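Local structure of flagellar biosynthesis protein flhA (3MIX) at residues P101-R105 and G116-L120; A186-I190 and L227-K232; I190-K196 and V220-Q224. The protein takes part in the export of flagellar proteins by the flagellar type III secretion system, this chain being its cytosolic domain. All coordinates share one frame; numbering follows the deposited sequence.

Contact 1: residues P101-R105 and G116-L120; sequences PNEYR and GELLL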
loop_
_atom_site.group_PDB
_atom_site.type_symbol
_atom_site.label_atom_id
_atom_site.label_comp_id
_atom_site.label_asym_id
_atom_site.label_seq_id
_atom_site.Cartn_x
_atom_site.Cartn_y
_atom_site.Cartn_z
ATOM N N PRO A 101 -21.593 -18.477 -10.990
ATOM C CA PRO A 101 -21.044 -19.691 -10.388
ATOM C C PRO A 101 -19.537 -19.624 -10.136
ATOM O O PRO A 101 -19.092 -19.876 -9.016
ATOM C CB PRO A 101 -21.365 -20.780 -11.430
ATOM C CG PRO A 101 -22.206 -20.102 -12.513
ATOM C CD PRO A 101 -22.668 -18.803 -11.947
ATOM N N ASN A 102 -18.775 -19.265 -11.167
ATOM C CA ASN A 102 -17.319 -19.249 -11.112
ATOM C C ASN A 102 -16.713 -17.930 -10.606
ATOM O O ASN A 102 -15.497 -17.782 -10.576
ATOM C CB ASN A 102 -16.741 -19.577 -12.492
ATOM C CG ASN A 102 -16.992 -21.017 -12.914
ATOM O OD1 ASN A 102 -16.846 -21.952 -12.122
ATOM N ND2 ASN A 102 -17.348 -21.201 -14.176
ATOM N N GLU A 103 -17.555 -16.986 -10.208
ATOM C CA GLU A 103 -17.092 -15.635 -9.889
ATOM C C GLU A 103 -16.631 -15.456 -8.443
ATOM O O GLU A 103 -17.290 -15.919 -7.511
ATOM C CB GLU A 103 -18.183 -14.608 -10.190
ATOM C CG GLU A 103 -17.655 -13.331 -10.803
ATOM C CD GLU A 103 -17.537 -13.422 -12.321
ATOM O OE1 GLU A 103 -16.636 -14.141 -12.815
ATOM O OE2 GLU A 103 -18.349 -12.768 -13.018
ATOM N N TYR A 104 -15.499 -14.778 -8.269
ATOM C CA TYR A 104 -15.115 -14.297 -6.954
ATOM C C TYR A 104 -14.946 -12.788 -6.957
ATOM O O TYR A 104 -14.708 -12.177 -8.002
ATOM C CB TYR A 104 -13.852 -14.991 -6.430
ATOM C CG TYR A 104 -12.584 -14.625 -7.165
ATOM C CD1 TYR A 104 -11.864 -13.475 -6.822
ATOM C CD2 TYR A 104 -12.093 -15.432 -8.192
ATOM C CE1 TYR A 104 -10.696 -13.133 -7.491
ATOM C CE2 TYR A 104 -10.925 -15.103 -8.868
ATOM C CZ TYR A 104 -10.228 -13.948 -8.506
ATOM O OH TYR A 104 -9.072 -13.606 -9.162
ATOM N N ARG A 105 -15.046 -12.213 -5.767
ATOM C CA ARG A 105 -14.960 -10.779 -5.560
ATOM C C ARG A 105 -14.211 -10.477 -4.249
ATOM O O ARG A 105 -14.408 -11.165 -3.247
ATOM C CB ARG A 105 -16.375 -10.232 -5.493
ATOM C CG ARG A 105 -16.510 -8.758 -5.703
ATOM C CD ARG A 105 -17.981 -8.380 -5.625
ATOM N NE ARG A 105 -18.164 -6.983 -5.238
ATOM C CZ ARG A 105 -19.228 -6.517 -4.581
ATOM N NH1 ARG A 105 -20.204 -7.345 -4.207
ATOM N NH2 ARG A 105 -19.306 -5.221 -4.278
ATOM N N GLY A 116 -12.994 -11.667 -10.225
ATOM C CA GLY A 116 -12.421 -12.644 -11.131
ATOM C C GLY A 116 -13.280 -13.880 -11.256
ATOM O O GLY A 116 -14.387 -13.942 -10.715
ATOM N N GLU A 117 -12.747 -14.861 -11.975
ATOM C CA GLU A 117 -13.441 -16.108 -12.261
ATOM C C GLU A 117 -12.455 -17.269 -12.215
ATOM O O GLU A 117 -11.320 -17.154 -12.678
ATOM C CB GLU A 117 -14.151 -16.041 -13.622
ATOM C CG GLU A 117 -13.239 -15.827 -14.852
ATOM C CD GLU A 117 -12.472 -14.498 -14.840
ATOM O OE1 GLU A 117 -13.007 -13.489 -14.319
ATOM O OE2 GLU A 117 -11.330 -14.459 -15.356
ATOM N N LEU A 118 -12.889 -18.381 -11.638
ATOM C CA LEU A 118 -12.048 -19.564 -11.560
ATOM C C LEU A 118 -12.746 -20.805 -12.103
ATOM O O LEU A 118 -13.952 -20.989 -11.931
ATOM C CB LEU A 118 -11.582 -19.807 -10.125
ATOM C CG LEU A 118 -10.640 -18.797 -9.455
ATOM C CD1 LEU A 118 -10.502 -19.138 -7.976
ATOM C CD2 LEU A 118 -9.265 -18.732 -10.125
ATOM N N LEU A 119 -11.967 -21.643 -12.775
ATOM C CA LEU A 119 -12.421 -22.948 -13.227
ATOM C C LEU A 119 -11.603 -23.983 -12.461
ATOM O O LEU A 119 -10.471 -24.298 -12.835
ATOM C CB LEU A 119 -12.227 -23.083 -14.738
ATOM C CG LEU A 119 -13.050 -22.152 -15.639
ATOM C CD1 LEU A 119 -12.474 -22.112 -17.050
ATOM C CD2 LEU A 119 -14.520 -22.562 -15.675
ATOM N N LEU A 120 -12.186 -24.490 -11.375
ATOM C CA LEU A 120 -11.469 -25.289 -10.373
ATOM C C LEU A 120 -10.816 -26.543 -10.945
ATOM O O LEU A 120 -9.748 -26.959 -10.488
ATOM C CB LEU A 120 -12.398 -25.684 -9.218
ATOM C CG LEU A 120 -13.542 -24.758 -8.792
ATOM C CD1 LEU A 120 -14.834 -25.142 -9.538
ATOM C CD2 LEU A 120 -13.743 -24.837 -7.293
#
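Y104 and G116 pair near the open end of the beta hairpin 103-108/111-117, whose second strand lies at one edge of a mixed four-stranded sheet. The backbone bonds are those of an antiparallel hydrogen-bonded pair: Y104 N to G116 O is 2.8 Å and G116 N to Y104 O 2.9 Å. Past the strand ends, L118 N gives a further bond of 2.9 Å to N102 O, in the carbonyl plane and fairly straight (159°). The aromatic contact is a CH-pi one, G116 CA sitting 3.8 Å from the Y104 ring centroid over its face. With CG wedged between its own backbone N and carbonyl carbon (chi1 69°), the ring lies over G116 of the neighbouring strand, and any beta carbon at G116 would run into CZ. L118 CG meets Y104 CE2 obliquely, while Y104 OH bonds H177 ND1 of helix 170-189. Replacing Y104 with an alanine would probably uncover G116, open a gap beside L118 and leave H177 without this partner. Among charges, E103 and E117 lie side by side pointing the same way, with E103 OE1 4.0 Å from E117 OE1, probably a mild repulsion. Farther out, N102 ND2 touches L119 CD2 at 3.5 Å.

Contact 2: residues A186-I190 and L227-K232; sequences AHELI and LAKLLK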
loop_
_atom_site.group_PDB
_atom_site.type_symbol
_atom_site.label_atom_id
_atom_site.label_comp_id
_atom_site.label_asym_id
_atom_site.label_seq_id
_atom_site.Cartn_x
_atom_site.Cartn_y
_atom_site.Cartn_z
ATOM N N ALA A 186 -2.685 -1.869 1.143
ATOM C CA ALA A 186 -2.155 -2.106 2.508
ATOM C C ALA A 186 -2.310 -0.907 3.401
ATOM O O ALA A 186 -2.541 -1.042 4.610
ATOM C CB ALA A 186 -0.654 -2.536 2.464
ATOM N N HIS A 187 -2.172 0.276 2.811
ATOM C CA HIS A 187 -2.223 1.505 3.571
ATOM C C HIS A 187 -3.627 1.754 4.107
ATOM O O HIS A 187 -3.781 2.462 5.099
ATOM C CB HIS A 187 -1.754 2.672 2.703
ATOM C CG HIS A 187 -2.623 2.936 1.508
ATOM N ND1 HIS A 187 -2.497 2.240 0.322
ATOM C CD2 HIS A 187 -3.607 3.839 1.309
ATOM C CE1 HIS A 187 -3.367 2.707 -0.555
ATOM N NE2 HIS A 187 -4.068 3.662 0.028
ATOM N N GLU A 188 -4.640 1.166 3.453
ATOM C CA GLU A 188 -6.017 1.230 3.923
ATOM C C GLU A 188 -6.273 0.266 5.068
ATOM O O GLU A 188 -7.281 0.391 5.733
ATOM C CB GLU A 188 -6.998 0.891 2.788
ATOM C CG GLU A 188 -7.208 2.018 1.775
ATOM C CD GLU A 188 -7.933 1.528 0.550
ATOM O OE1 GLU A 188 -8.900 0.751 0.709
ATOM O OE2 GLU A 188 -7.534 1.893 -0.582
ATOM N N LEU A 189 -5.375 -0.705 5.282
ATOM C CA LEU A 189 -5.582 -1.767 6.288
ATOM C C LEU A 189 -4.781 -1.615 7.585
ATOM O O LEU A 189 -4.999 -2.354 8.546
ATOM C CB LEU A 189 -5.308 -3.151 5.664
ATOM C CG LEU A 189 -6.329 -3.681 4.646
ATOM C CD1 LEU A 189 -5.701 -4.836 3.786
ATOM C CD2 LEU A 189 -7.598 -4.171 5.341
ATOM N N ILE A 190 -3.843 -0.673 7.631
ATOM C CA ILE A 190 -3.159 -0.390 8.897
ATOM C C ILE A 190 -4.089 0.500 9.765
ATOM O O ILE A 190 -3.851 1.694 9.932
ATOM C CB ILE A 190 -1.729 0.208 8.666
ATOM C CG1 ILE A 190 -0.990 0.485 9.987
ATOM C CG2 ILE A 190 -1.802 1.505 7.877
ATOM C CD1 ILE A 190 -0.435 -0.707 10.683
ATOM N N LEU A 227 2.403 5.303 9.644
ATOM C CA LEU A 227 2.481 3.944 9.131
ATOM C C LEU A 227 1.711 3.759 7.813
ATOM O O LEU A 227 2.217 3.087 6.906
ATOM C CB LEU A 227 2.017 2.919 10.165
ATOM C CG LEU A 227 2.741 2.923 11.524
ATOM C CD1 LEU A 227 2.184 1.790 12.384
ATOM C CD2 LEU A 227 4.253 2.738 11.325
ATOM N N ALA A 228 0.535 4.373 7.711
ATOM C CA ALA A 228 -0.246 4.281 6.490
ATOM C C ALA A 228 0.456 4.989 5.339
ATOM O O ALA A 228 0.423 4.522 4.229
ATOM C CB ALA A 228 -1.773 4.844 6.672
ATOM N N LYS A 229 1.065 6.126 5.618
ATOM C CA LYS A 229 1.789 6.864 4.599
ATOM C C LYS A 229 3.050 6.104 4.111
ATOM O O LYS A 229 3.364 6.120 2.925
ATOM C CB LYS A 229 2.118 8.268 5.116
ATOM C CG LYS A 229 2.548 9.167 3.980
ATOM C CD LYS A 229 2.075 10.599 4.115
ATOM C CE LYS A 229 2.309 11.313 2.787
ATOM N NZ LYS A 229 2.377 12.784 2.967
ATOM N N LEU A 230 3.745 5.421 5.025
ATOM C CA LEU A 230 4.808 4.508 4.635
ATOM C C LEU A 230 4.288 3.380 3.724
ATOM O O LEU A 230 4.825 3.179 2.617
ATOM C CB LEU A 230 5.561 3.958 5.865
ATOM C CG LEU A 230 6.340 5.046 6.657
ATOM C CD1 LEU A 230 6.821 4.524 8.016
ATOM C CD2 LEU A 230 7.549 5.637 5.845
ATOM N N LEU A 231 3.248 2.664 4.171
ATOM C CA LEU A 231 2.696 1.544 3.384
ATOM C C LEU A 231 2.209 1.991 2.029
ATOM O O LEU A 231 2.386 1.286 1.059
ATOM C CB LEU A 231 1.574 0.802 4.118
ATOM C CG LEU A 231 2.137 0.106 5.364
ATOM C CD1 LEU A 231 1.038 -0.499 6.205
ATOM C CD2 LEU A 231 3.237 -0.962 5.005
ATOM N N LYS A 232 1.608 3.175 1.990
ATOM C CA LYS A 232 1.096 3.742 0.763
ATOM C C LYS A 232 2.159 3.773 -0.333
ATOM O O LYS A 232 1.874 3.447 -1.478
ATOM C CB LYS A 232 0.607 5.160 1.025
ATOM C CG LYS A 232 -0.215 5.760 -0.097
ATOM C CD LYS A 232 -1.147 6.876 0.444
ATOM C CE LYS A 232 -0.376 8.202 0.771
ATOM N NZ LYS A 232 -1.096 9.196 1.711
HETATM O O HOH W 1 0.072 0.550 -0.104
#
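H187, in the weakly bonded, kinked last turn of helix 170-189, and I190 just after it pack against the last turns of helix 220-232, a close helix-helix contact near the centre of the folded chain. The backbones come nearest where H187 CA is 4.5 Å from A228 CA, an approach the small A228 side chain probably allows. H187 CB lies against the backbone here, 3.2 Å from A228 O, the carbonyl that also accepts the helical bond from K232 N. Because CG lies between the backbone N and the carbonyl carbon (chi1 63°), the imidazole presents a face to the aliphatic part of K232. K232 CG stands over the centre of that face, 4.1 Å from the ring centroid, as a CH-pi contact, and the two side chains cross at a slant. The lysine nitrogen ends well away from the ring. I190 supplies the apolar side of the interface: the I190 and L227 side chains cross at about a right angle, CG1 touching L227 CB, while I190 CB meets L231 CD1 at 3.8 Å and I190 CG2 presses tightly on A228 CA at 3.5 Å. T195 and L198 of helix 192-205 also touch I190. A186 CB backs on L231 CB. Direct polar bonds are absent between the segments, and a water bridges them instead: it lies 3.1 Å from H187 ND1 and donates to L231 O at 2.7 Å.

Contact 3: residues I190-K196 and V220-Q224; sequences IGRQETK and VGDIQ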
loop_
_atom_site.group_PDB
_atom_site.type_symbol
_atom_site.label_atom_id
_atom_site.label_comp_id
_atom_site.label_asym_id
_atom_site.label_seq_id
_atom_site.Cartn_x
_atom_site.Cartn_y
_atom_site.Cartn_z
ATOM N N ILE A 190 -3.843 -0.673 7.631
ATOM C CA ILE A 190 -3.159 -0.390 8.897
ATOM C C ILE A 190 -4.089 0.500 9.765
ATOM O O ILE A 190 -3.851 1.694 9.932
ATOM C CB ILE A 190 -1.729 0.208 8.666
ATOM C CG1 ILE A 190 -0.990 0.485 9.987
ATOM C CG2 ILE A 190 -1.802 1.505 7.877
ATOM C CD1 ILE A 190 -0.435 -0.707 10.683
ATOM N N GLY A 191 -5.167 -0.086 10.277
ATOM C CA GLY A 191 -6.072 0.611 11.169
ATOM C C GLY A 191 -5.537 0.756 12.581
ATOM O O GLY A 191 -4.369 0.425 12.866
ATOM N N ARG A 192 -6.407 1.206 13.487
ATOM C CA ARG A 192 -5.997 1.473 14.862
ATOM C C ARG A 192 -5.668 0.186 15.561
ATOM O O ARG A 192 -4.692 0.107 16.326
ATOM C CB ARG A 192 -7.096 2.203 15.642
ATOM C CG ARG A 192 -6.583 2.757 16.996
ATOM C CD ARG A 192 -7.753 3.336 17.825
ATOM N NE ARG A 192 -7.284 3.802 19.122
ATOM C CZ ARG A 192 -6.657 4.966 19.328
ATOM N NH1 ARG A 192 -6.407 5.807 18.321
ATOM N NH2 ARG A 192 -6.265 5.282 20.549
ATOM N N GLN A 193 -6.478 -0.830 15.297
ATOM C CA GLN A 193 -6.247 -2.141 15.875
ATOM C C GLN A 193 -4.845 -2.672 15.516
ATOM O O GLN A 193 -4.124 -3.151 16.388
ATOM C CB GLN A 193 -7.379 -3.129 15.466
ATOM C CG GLN A 193 -8.737 -2.838 16.221
ATOM C CD GLN A 193 -9.832 -3.910 16.033
ATOM O OE1 GLN A 193 -9.796 -4.704 15.092
ATOM N NE2 GLN A 193 -10.787 -3.944 16.956
ATOM N N GLU A 194 -4.464 -2.590 14.242
ATOM C CA GLU A 194 -3.151 -3.082 13.797
ATOM C C GLU A 194 -2.029 -2.193 14.347
ATOM O O GLU A 194 -0.984 -2.681 14.756
ATOM C CB GLU A 194 -3.077 -3.100 12.270
ATOM C CG GLU A 194 -3.967 -4.151 11.598
ATOM C CD GLU A 194 -5.460 -3.765 11.568
ATOM O OE1 GLU A 194 -5.874 -2.596 11.876
ATOM O OE2 GLU A 194 -6.233 -4.665 11.219
ATOM N N THR A 195 -2.254 -0.889 14.384
ATOM C CA THR A 195 -1.261 0.016 14.953
ATOM C C THR A 195 -0.991 -0.315 16.415
ATOM O O THR A 195 0.179 -0.424 16.831
ATOM C CB THR A 195 -1.707 1.455 14.747
ATOM O OG1 THR A 195 -1.877 1.637 13.347
ATOM C CG2 THR A 195 -0.666 2.454 15.281
ATOM N N LYS A 196 -2.061 -0.522 17.182
ATOM C CA LYS A 196 -1.920 -0.902 18.585
ATOM C C LYS A 196 -1.209 -2.232 18.796
ATOM O O LYS A 196 -0.437 -2.399 19.746
ATOM C CB LYS A 196 -3.277 -0.937 19.286
ATOM C CG LYS A 196 -3.849 0.479 19.543
ATOM C CD LYS A 196 -5.310 0.422 19.998
ATOM C CE LYS A 196 -5.436 -0.247 21.382
ATOM N NZ LYS A 196 -4.452 0.372 22.375
ATOM N N VAL A 220 -1.983 7.383 19.261
ATOM C CA VAL A 220 -2.025 6.202 18.388
ATOM C C VAL A 220 -2.410 6.606 16.950
ATOM O O VAL A 220 -1.831 6.105 15.970
ATOM C CB VAL A 220 -2.985 5.113 18.939
ATOM C CG1 VAL A 220 -3.130 3.951 17.931
ATOM C CG2 VAL A 220 -2.484 4.614 20.344
ATOM N N GLY A 221 -3.364 7.535 16.839
ATOM C CA GLY A 221 -3.886 7.992 15.541
ATOM C C GLY A 221 -2.832 8.673 14.689
ATOM O O GLY A 221 -2.759 8.451 13.490
ATOM N N ASP A 222 -1.988 9.477 15.322
ATOM C CA ASP A 222 -0.854 10.093 14.650
ATOM C C ASP A 222 0.127 9.044 14.084
ATOM O O ASP A 222 0.594 9.154 12.958
ATOM C CB ASP A 222 -0.109 11.022 15.622
ATOM C CG ASP A 222 -0.942 12.186 16.072
ATOM O OD1 ASP A 222 -1.955 12.478 15.412
ATOM O OD2 ASP A 222 -0.617 12.808 17.109
ATOM N N ILE A 223 0.443 8.036 14.883
ATOM C CA ILE A 223 1.358 6.969 14.471
ATOM C C ILE A 223 0.781 6.170 13.311
ATOM O O ILE A 223 1.483 5.884 12.330
ATOM C CB ILE A 223 1.687 6.034 15.667
ATOM C CG1 ILE A 223 2.365 6.829 16.790
ATOM C CG2 ILE A 223 2.466 4.796 15.228
ATOM C CD1 ILE A 223 2.519 5.991 18.052
ATOM N N GLN A 224 -0.491 5.805 13.445
ATOM C CA GLN A 224 -1.267 5.143 12.409
ATOM C C GLN A 224 -1.145 5.816 11.030
ATOM O O GLN A 224 -0.934 5.129 10.034
ATOM C CB GLN A 224 -2.771 5.094 12.838
ATOM C CG GLN A 224 -3.731 4.521 11.795
ATOM C CD GLN A 224 -5.164 4.401 12.348
ATOM O OE1 GLN A 224 -5.351 4.316 13.580
ATOM N NE2 GLN A 224 -6.187 4.419 11.447
HETATM O O HOH W 2 -5.029 4.059 8.567
HETATM O O HOH W 3 -6.805 5.654 15.335
HETATM O O HOH W 4 -4.026 7.517 21.340
#
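Q224 lies against the start of helix 192-205, stretched out with chi1 and chi2 both near 175°, and its atoms meet in turn T195, I190, G191 and R192, at and just before the helix start. CB rests 3.6 Å from T195 OG1, the two side chains crossing at about a right angle. CG comes to 3.4 Å from I190 O. CD lies beside the carbonyl carbon of G191, the residue at the N-cap position. At the tip, OE1 sits 3.2 Å from R192 CA and accepts a bond of 2.6 Å from a water that in turn accepts from R192 NH1 at the guanidinium edge. Q224 NE2 donates to a second water, which donates to I190 O at 3.0 Å. The amide is thus held at both ends by water, its plane turned 60° from the guanidinium. R192, extended from CG to NE, carries the guanidinium across V220, so that V220 CB lies beneath one face, 3.5 Å from R192 NH1. A third water joins R192 NH2 to V220 N in the first turn of helix 220-232. T195 turns its methyl CG2 toward V220 and I223, while its hydroxyl donates to G191 O (2.8 Å), which also accepts from T195 N. The segments 192-196 and 220-224 cross nearly at right angles (95°), their axes 9.5 Å apart. Farther along helix 192-205, I199 touches I223, which also meets T214 in the loop before helix 220-232.

Contact 1 comes first along the chain; the chain then runs through 186-190, 190-196, 220-224 and 227-232, so that contact 3 is enclosed by contact 2. The hairpin of contact 1 stands apart, its centre 29 Å from that of contact 2 and 34 Å from that of contact 3; helix 170-189 links the two regions, receiving Y104 and L118 near its start and ending in contact 2. Contacts 2 and 3 lie only 10 Å apart between centres. They share I190, at the bend between helices 170-189 and 192-205, and both use helix 220-232, contact 3 its start and contact 2 its end. That one helix therefore spans two successive helices, which probably helps hold them to the part that contains the mixed sheet.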